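Local coordinates for protein spartin (Homo sapiens, PDB 4U7I) that acts as a lipophagy receptor and lipid transfer protein in lipid droplet turnover, and binds the ESCRT-III protein IST1 through its MIT domain, at residues N26-G31 with R83-I88. Numbering follows the deposited sequence.
Sequences NTDELG and RTRLEI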
loop_
_atom_site.group_PDB
_atom_site.type_symbol
_atom_site.label_atom_id
_atom_site.label_comp_id
_atom_site.label_asym_id
_atom_site.label_seq_id
_atom_site.Cartn_x
_atom_site.Cartn_y
_atom_site.Cartn_z
ATOM N N ASN A 26 2.918 -11.723 -4.316
ATOM C CA ASN A 26 3.129 -12.852 -5.223
ATOM C C ASN A 26 4.434 -13.579 -4.927
ATOM O O ASN A 26 4.470 -14.816 -4.877
ATOM C CB ASN A 26 3.155 -12.413 -6.701
ATOM C CG ASN A 26 1.778 -12.142 -7.262
ATOM O OD1 ASN A 26 0.763 -12.410 -6.618
ATOM N ND2 ASN A 26 1.735 -11.615 -8.489
ATOM N N THR A 27 5.519 -12.822 -4.764
ATOM C CA THR A 27 6.825 -13.451 -4.570
ATOM C C THR A 27 6.939 -14.046 -3.178
ATOM O O THR A 27 7.576 -15.079 -2.974
ATOM C CB THR A 27 7.987 -12.458 -4.821
ATOM O OG1 THR A 27 7.790 -11.259 -4.071
ATOM C CG2 THR A 27 7.994 -12.086 -6.296
ATOM N N ASP A 28 6.301 -13.395 -2.225
ATOM C CA ASP A 28 6.259 -13.901 -0.857
ATOM C C ASP A 28 5.546 -15.256 -0.801
ATOM O O ASP A 28 6.020 -16.207 -0.162
ATOM C CB ASP A 28 5.558 -12.871 0.034
ATOM C CG ASP A 28 5.935 -13.000 1.495
ATOM O OD1 ASP A 28 6.433 -14.074 1.877
ATOM O OD2 ASP A 28 5.722 -12.024 2.259
ATOM N N GLU A 29 4.405 -15.358 -1.480
ATOM C CA GLU A 29 3.663 -16.610 -1.508
ATOM C C GLU A 29 4.477 -17.713 -2.174
ATOM O O GLU A 29 4.342 -18.880 -1.827
ATOM C CB GLU A 29 2.311 -16.427 -2.217
ATOM C CG GLU A 29 1.352 -15.571 -1.410
ATOM C CD GLU A 29 0.249 -14.945 -2.227
ATOM O OE1 GLU A 29 0.294 -15.058 -3.476
ATOM O OE2 GLU A 29 -0.656 -14.336 -1.613
ATOM N N LEU A 30 5.338 -17.336 -3.120
ATOM C CA LEU A 30 6.144 -18.305 -3.846
ATOM C C LEU A 30 7.443 -18.617 -3.098
ATOM O O LEU A 30 8.251 -19.430 -3.543
ATOM C CB LEU A 30 6.434 -17.772 -5.252
ATOM C CG LEU A 30 6.716 -18.759 -6.377
ATOM C CD1 LEU A 30 5.737 -19.912 -6.325
ATOM C CD2 LEU A 30 6.626 -18.028 -7.713
ATOM N N GLY A 31 7.633 -17.963 -1.960
ATOM C CA GLY A 31 8.786 -18.202 -1.105
ATOM C C GLY A 31 10.045 -17.446 -1.498
ATOM O O GLY A 31 11.140 -17.755 -1.029
ATOM N N ARG A 83 4.455 -3.098 6.428
ATOM C CA ARG A 83 5.530 -2.843 7.376
ATOM C C ARG A 83 5.694 -4.012 8.348
ATOM O O ARG A 83 6.820 -4.381 8.710
ATOM C CB ARG A 83 5.280 -1.529 8.116
ATOM C CG ARG A 83 5.745 -0.321 7.304
ATOM C CD ARG A 83 5.628 0.992 8.063
ATOM N NE ARG A 83 6.613 1.965 7.588
ATOM C CZ ARG A 83 6.531 3.278 7.785
ATOM N NH1 ARG A 83 5.496 3.794 8.440
ATOM N NH2 ARG A 83 7.485 4.077 7.324
ATOM N N THR A 84 4.575 -4.611 8.746
ATOM C CA THR A 84 4.621 -5.778 9.625
ATOM C C THR A 84 5.308 -6.950 8.924
ATOM O O THR A 84 6.230 -7.568 9.471
ATOM C CB THR A 84 3.222 -6.197 10.063
ATOM O OG1 THR A 84 2.676 -5.175 10.909
ATOM C CG2 THR A 84 3.267 -7.521 10.816
ATOM N N ARG A 85 4.867 -7.255 7.711
ATOM C CA ARG A 85 5.431 -8.392 6.979
ATOM C C ARG A 85 6.912 -8.171 6.689
ATOM O O ARG A 85 7.728 -9.097 6.766
ATOM C CB ARG A 85 4.665 -8.627 5.674
ATOM C CG ARG A 85 5.155 -9.833 4.883
ATOM C CD ARG A 85 5.023 -11.121 5.710
ATOM N NE ARG A 85 5.449 -12.296 4.945
ATOM C CZ ARG A 85 5.486 -13.532 5.435
ATOM N NH1 ARG A 85 5.130 -13.749 6.694
ATOM N NH2 ARG A 85 5.885 -14.548 4.676
ATOM N N LEU A 86 7.261 -6.936 6.359
ATOM C CA LEU A 86 8.655 -6.623 6.071
ATOM C C LEU A 86 9.547 -6.867 7.281
ATOM O O LEU A 86 10.630 -7.440 7.161
ATOM C CB LEU A 86 8.782 -5.177 5.599
ATOM C CG LEU A 86 10.212 -4.791 5.198
ATOM C CD1 LEU A 86 10.759 -5.718 4.121
ATOM C CD2 LEU A 86 10.255 -3.341 4.730
ATOM N N GLU A 87 9.091 -6.446 8.456
ATOM C CA GLU A 87 9.904 -6.599 9.650
ATOM C C GLU A 87 10.034 -8.082 9.975
ATOM O O GLU A 87 11.091 -8.552 10.394
ATOM C CB GLU A 87 9.308 -5.828 10.824
ATOM C CG GLU A 87 10.168 -5.922 12.068
ATOM C CD GLU A 87 9.685 -5.058 13.206
ATOM O OE1 GLU A 87 8.734 -4.275 13.005
ATOM O OE2 GLU A 87 10.264 -5.169 14.310
ATOM N N ILE A 88 8.957 -8.822 9.733
ATOM C CA ILE A 88 8.956 -10.257 9.971
ATOM C C ILE A 88 9.969 -10.958 9.066
ATOM O O ILE A 88 10.743 -11.807 9.521
ATOM C CB ILE A 88 7.545 -10.840 9.763
ATOM C CG1 ILE A 88 6.670 -10.531 10.990
ATOM C CG2 ILE A 88 7.605 -12.343 9.524
ATOM C CD1 ILE A 88 6.889 -11.459 12.191
#
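D28 and R85 close one end of the three-helix MIT domain with a bidentate salt bridge, a compact example of how a single charged pair can join two helices that stand well apart. D28 lies in the last turn of helix 5-29 and R85 near the end of helix 63-90; their CA atoms are 9.6 Å apart, and each side chain reaches across toward the other to span that distance. R85 leaves its helix with CG anti to the backbone N, bends at chi2 (60°) and runs extended beyond it, and the edge formed by NE and NH2 meets the acid side-on. NE gives its hydrogen to D28 OD2 at 2.7 Å, while NH2 reaches D28 OD1 at 2.9 Å in a nearly straight bond. Both oxygens are met on their syn sides and lie close to the guanidinium plane, but the carboxylate is turned 31° from that plane, so the pair is twisted rather than coplanar. Two bonds to separate oxygens restrict rotation of both groups. OD2 has a second partner in the Y40 hydroxyl, bringing helix 33-51, the remaining helix of the bundle, into the same contact. The salt bridge forms part of the surface on which the bound IST1 peptide packs, an apolar side chain on D28 and an aromatic one on R85. Just beyond, helix 5-29 finishes in a Schellman motif, with G31 at positive phi and its N bonded to D28 O at 3.0 Å.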